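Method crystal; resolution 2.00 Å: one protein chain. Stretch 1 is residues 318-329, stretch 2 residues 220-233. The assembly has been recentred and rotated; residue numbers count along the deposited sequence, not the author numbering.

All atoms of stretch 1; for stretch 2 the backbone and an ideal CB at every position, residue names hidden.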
# COMPACT_ATOMS: atom_id res chain seq x y z
N SER A 318 -0.47 -6.75 13.52
CA SER A 318 -1.73 -7.33 13.10
C SER A 318 -1.88 -7.23 11.58
O SER A 318 -1.60 -6.19 10.98
CB SER A 318 -2.89 -6.63 13.83
OG SER A 318 -2.88 -5.23 13.56
N VAL A 319 -2.29 -8.32 10.97
CA VAL A 319 -2.57 -8.32 9.55
C VAL A 319 -4.06 -8.49 9.49
O VAL A 319 -4.58 -9.49 9.96
CB VAL A 319 -1.86 -9.46 8.79
CG1 VAL A 319 -2.15 -9.37 7.27
CG2 VAL A 319 -0.32 -9.45 9.08
N LEU A 320 -4.74 -7.50 8.94
CA LEU A 320 -6.20 -7.49 8.88
C LEU A 320 -6.67 -7.66 7.45
O LEU A 320 -6.05 -7.17 6.52
CB LEU A 320 -6.76 -6.17 9.38
CG LEU A 320 -6.52 -5.81 10.83
CD1 LEU A 320 -7.25 -4.51 11.14
CD2 LEU A 320 -7.01 -6.93 11.72
N SER A 321 -7.76 -8.40 7.30
CA SER A 321 -8.48 -8.53 6.06
C SER A 321 -9.85 -7.87 6.22
O SER A 321 -10.52 -8.11 7.22
CB SER A 321 -8.65 -10.02 5.75
OG SER A 321 -9.49 -10.25 4.65
N LEU A 322 -10.28 -7.06 5.25
CA LEU A 322 -11.53 -6.30 5.38
C LEU A 322 -12.72 -7.03 4.78
O LEU A 322 -12.60 -7.65 3.72
CB LEU A 322 -11.39 -4.92 4.73
CG LEU A 322 -10.27 -4.10 5.36
CD1 LEU A 322 -10.19 -2.70 4.74
CD2 LEU A 322 -10.43 -4.04 6.90
N GLU A 323 -13.87 -6.97 5.47
CA GLU A 323 -15.15 -7.36 4.88
C GLU A 323 -15.81 -6.15 4.23
O GLU A 323 -16.46 -6.27 3.20
CB GLU A 323 -16.10 -7.91 5.96
CG GLU A 323 -15.65 -9.22 6.60
CD GLU A 323 -15.61 -10.39 5.62
OE1 GLU A 323 -16.57 -10.56 4.85
OE2 GLU A 323 -14.61 -11.14 5.64
N ARG A 324 -15.66 -4.99 4.86
CA ARG A 324 -16.24 -3.74 4.39
C ARG A 324 -15.19 -2.63 4.44
O ARG A 324 -14.28 -2.66 5.28
CB ARG A 324 -17.44 -3.37 5.28
CG ARG A 324 -18.43 -4.51 5.42
CD ARG A 324 -19.60 -4.16 6.28
NE ARG A 324 -19.39 -4.49 7.68
CZ ARG A 324 -19.24 -3.57 8.63
NH1 ARG A 324 -19.25 -2.28 8.31
NH2 ARG A 324 -19.07 -3.94 9.88
N ALA A 325 -15.30 -1.67 3.53
CA ALA A 325 -14.36 -0.56 3.48
C ALA A 325 -15.05 0.76 3.12
O ALA A 325 -14.83 1.28 2.03
CB ALA A 325 -13.28 -0.84 2.46
N PRO A 326 -15.86 1.31 4.04
CA PRO A 326 -16.58 2.55 3.72
C PRO A 326 -15.64 3.70 3.35
O PRO A 326 -16.01 4.56 2.56
CB PRO A 326 -17.37 2.85 5.00
CG PRO A 326 -16.68 2.03 6.09
CD PRO A 326 -16.18 0.80 5.39
N GLY A 327 -14.43 3.71 3.90
CA GLY A 327 -13.45 4.74 3.58
C GLY A 327 -13.08 4.78 2.10
O GLY A 327 -12.87 5.86 1.53
N LEU A 328 -12.97 3.61 1.49
CA LEU A 328 -12.71 3.50 0.06
C LEU A 328 -13.90 3.96 -0.78
O LEU A 328 -13.73 4.53 -1.86
CB LEU A 328 -12.33 2.06 -0.31
CG LEU A 328 -10.95 1.61 0.18
CD1 LEU A 328 -10.70 0.19 -0.21
CD2 LEU A 328 -9.85 2.50 -0.36
N VAL A 329 -15.11 3.69 -0.30
CA VAL A 329 -16.30 4.15 -1.02
C VAL A 329 -16.32 5.68 -1.08
O VAL A 329 -16.56 6.28 -2.14
CB VAL A 329 -17.59 3.59 -0.40
CG1 VAL A 329 -18.84 4.19 -1.09
CG2 VAL A 329 -17.60 2.06 -0.52
N UNK A 220 -1.27 -19.45 6.12
CA UNK A 220 -2.13 -18.69 7.01
C UNK A 220 -2.19 -17.22 6.60
O UNK A 220 -3.27 -16.61 6.55
CB UNK A 220 -1.64 -18.82 8.45
N UNK A 221 -1.04 -16.67 6.27
CA UNK A 221 -0.97 -15.30 5.77
C UNK A 221 -1.83 -15.15 4.50
O UNK A 221 -2.65 -14.23 4.39
CB UNK A 221 0.48 -14.91 5.48
N UNK A 222 -1.66 -16.07 3.55
CA UNK A 222 -2.46 -16.00 2.34
C UNK A 222 -3.94 -16.10 2.66
O UNK A 222 -4.75 -15.39 2.06
CB UNK A 222 -2.05 -17.11 1.37
N UNK A 223 -4.30 -16.97 3.59
CA UNK A 223 -5.70 -17.16 3.99
C UNK A 223 -6.34 -15.86 4.48
O UNK A 223 -7.48 -15.55 4.13
CB UNK A 223 -5.79 -18.22 5.09
N UNK A 224 -5.61 -15.11 5.31
CA UNK A 224 -6.05 -13.80 5.75
C UNK A 224 -6.16 -12.83 4.56
O UNK A 224 -7.21 -12.24 4.34
CB UNK A 224 -5.09 -13.25 6.80
N UNK A 225 -5.11 -12.71 3.76
CA UNK A 225 -5.04 -11.70 2.71
C UNK A 225 -6.10 -11.90 1.64
O UNK A 225 -6.57 -10.95 1.02
CB UNK A 225 -3.65 -11.71 2.07
N UNK A 226 -6.49 -13.15 1.43
CA UNK A 226 -7.48 -13.48 0.41
C UNK A 226 -8.89 -13.56 0.94
O UNK A 226 -9.79 -13.99 0.25
CB UNK A 226 -7.12 -14.81 -0.25
N UNK A 227 -9.10 -13.13 2.18
CA UNK A 227 -10.44 -13.16 2.74
C UNK A 227 -11.24 -11.94 2.33
O UNK A 227 -10.69 -10.95 1.84
CB UNK A 227 -10.38 -13.26 4.27
N UNK A 228 -12.56 -12.00 2.51
CA UNK A 228 -13.41 -10.84 2.37
C UNK A 228 -13.23 -10.06 1.08
O UNK A 228 -13.33 -10.64 -0.00
CB UNK A 228 -13.17 -9.90 3.56
N UNK A 229 -12.95 -8.77 1.20
CA UNK A 229 -12.73 -7.87 0.05
C UNK A 229 -11.41 -8.07 -0.67
O UNK A 229 -11.18 -7.44 -1.70
CB UNK A 229 -12.81 -6.42 0.52
N UNK A 230 -10.53 -8.89 -0.09
CA UNK A 230 -9.16 -9.10 -0.58
C UNK A 230 -8.35 -7.82 -0.49
O UNK A 230 -7.43 -7.56 -1.28
CB UNK A 230 -9.17 -9.61 -2.02
N UNK A 231 -8.72 -7.00 0.49
CA UNK A 231 -7.96 -5.82 0.83
C UNK A 231 -7.85 -5.81 2.33
O UNK A 231 -8.74 -6.27 3.04
CB UNK A 231 -8.60 -4.54 0.29
N UNK A 232 -6.76 -5.23 2.83
CA UNK A 232 -6.55 -5.19 4.25
C UNK A 232 -5.51 -4.16 4.59
O UNK A 232 -5.22 -3.27 3.80
CB UNK A 232 -6.14 -6.57 4.78
N UNK A 233 -4.93 -4.32 5.76
CA UNK A 233 -3.93 -3.38 6.21
C UNK A 233 -3.07 -4.03 7.28
O UNK A 233 -3.29 -5.20 7.62
CB UNK A 233 -4.58 -2.10 6.74

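Positions 220, 222 and 223 lie on a helix, and no atom of stretch 1 comes within 5.5 Å of their ideal CB atoms. Stretch 1 sets no preference there; the residues are Asp-220, Lys-222 and Thr-223, none touching it.

At 221 CA-to-CB points sideways and the CB has no near neighbour, so only a long side chain could reach the strand, where Val-319 offers a methyl. The residue is Phe-221, chi1 t; its CE1 lies 3.8 Å from Val-319 CG1, which sits at the ring edge.

Position 224 points toward the strand, its ideal CB 4.9 Å from both Val-319 CG1 and Ser-321 CB. That gap suits a small or medium apolar group such as Ala, Val or Ile. Val-224 fills it: its CG1 is 4.1 Å from Val-319 CG1 and 3.9 Å from Ser-321 CB.

The CA-to-CB bond of 225 points away, so contact requires a flexible chain that folds back. Met-225 does this with all three chi angles m, bringing SD to 3.8 Å from Val-319 CG1. Position 226 also points away, and many residues would suit; Asn-226 makes no contact with stretch 1.

At 227 an ideal CB would sit 3.2 Å from Ser-321 OG, so a small residue is favoured. It is Gly-227, starting a type II' turn. At 228 the case is stronger: phi is 51°, psi -124°, and a CB would clash with Leu-322 O at 2.3 Å and Glu-323 OE2 at 2.8 Å. Gly-228 instead places its CA 3.6 Å from Leu-322 O in a CA-H...O contact.

Position 229 points toward stretch 1, its ideal CB 3.4 Å from Leu-322 O; past that carbonyl the side chains of Leu-322 and Ala-325 offer an apolar surface that a Leu or Met could reach. Leu-229 CD1 packs 3.9 Å from Leu-322 CB and 3.6 Å from Ala-325 CB, while Leu-229 N donates to Leu-322 O (2.8 Å, 175°). Position 230 points away with positive phi (64°); Gly or Asn would suit, but it is Arg-230, without contact to stretch 1.

At 231 the CB points sideways, 5.1 Å from Leu-322 CD1, room for a long apolar chain. Met-231 extends SD to 3.4 Å from Leu-328 CD1, and its O accepts from Leu-322 N at 2.8 Å.

At 232 a CB would fall 1.8 Å from Leu-320 O, leaving glycine: Gly-232 pairs antiparallel with Ser-321.

Position 233 shares a sheet face with Leu-320, favouring a beta-branched or apolar residue. Thr-233 O accepts from Leu-320 N at 3.0 Å.

Stretch 2 220-233: DFKTVMNGGLRMGT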
# COMPACT_ATOMS: atom_id res chain seq x y z
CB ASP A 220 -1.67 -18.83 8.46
CG ASP A 220 -1.84 -20.25 9.00
OD1 ASP A 220 -2.20 -21.15 8.21
OD2 ASP A 220 -1.63 -20.45 10.22
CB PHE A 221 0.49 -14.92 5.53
CG PHE A 221 0.66 -13.55 4.96
CD1 PHE A 221 0.28 -12.42 5.67
CD2 PHE A 221 1.25 -13.38 3.71
CE1 PHE A 221 0.45 -11.15 5.14
CE2 PHE A 221 1.43 -12.11 3.18
CZ PHE A 221 1.02 -11.00 3.89
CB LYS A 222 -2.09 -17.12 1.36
CG LYS A 222 -0.69 -17.03 0.80
CD LYS A 222 -0.35 -18.29 0.02
CE LYS A 222 -1.05 -18.30 -1.33
NZ LYS A 222 -0.63 -17.16 -2.18
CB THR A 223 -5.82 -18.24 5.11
OG1 THR A 223 -5.50 -19.53 4.57
CG2 THR A 223 -7.23 -18.27 5.69
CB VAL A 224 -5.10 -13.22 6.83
CG1 VAL A 224 -5.46 -11.77 7.14
CG2 VAL A 224 -5.17 -14.07 8.10
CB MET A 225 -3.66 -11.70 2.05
CG MET A 225 -2.49 -11.36 2.98
SD MET A 225 -2.63 -9.66 3.55
CE MET A 225 -2.32 -8.81 2.02
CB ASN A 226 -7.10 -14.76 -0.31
CG ASN A 226 -5.89 -14.59 -1.19
OD1 ASN A 226 -5.74 -13.56 -1.83
ND2 ASN A 226 -5.01 -15.57 -1.20
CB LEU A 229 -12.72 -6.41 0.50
CG LEU A 229 -13.94 -5.77 1.15
CD1 LEU A 229 -13.56 -4.36 1.55
CD2 LEU A 229 -15.12 -5.77 0.19
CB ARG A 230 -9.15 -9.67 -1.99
CG ARG A 230 -9.72 -11.07 -2.07
CD ARG A 230 -9.93 -11.48 -3.50
NE ARG A 230 -8.69 -11.50 -4.27
CZ ARG A 230 -7.90 -12.57 -4.36
NH1 ARG A 230 -8.22 -13.70 -3.73
NH2 ARG A 230 -6.80 -12.51 -5.09
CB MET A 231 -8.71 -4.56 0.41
CG MET A 231 -8.84 -4.34 -1.07
SD MET A 231 -9.95 -2.95 -1.31
CE MET A 231 -9.70 -2.54 -3.01
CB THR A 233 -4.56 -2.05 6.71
OG1 THR A 233 -3.55 -1.03 6.76
CG2 THR A 233 -5.19 -2.21 8.10
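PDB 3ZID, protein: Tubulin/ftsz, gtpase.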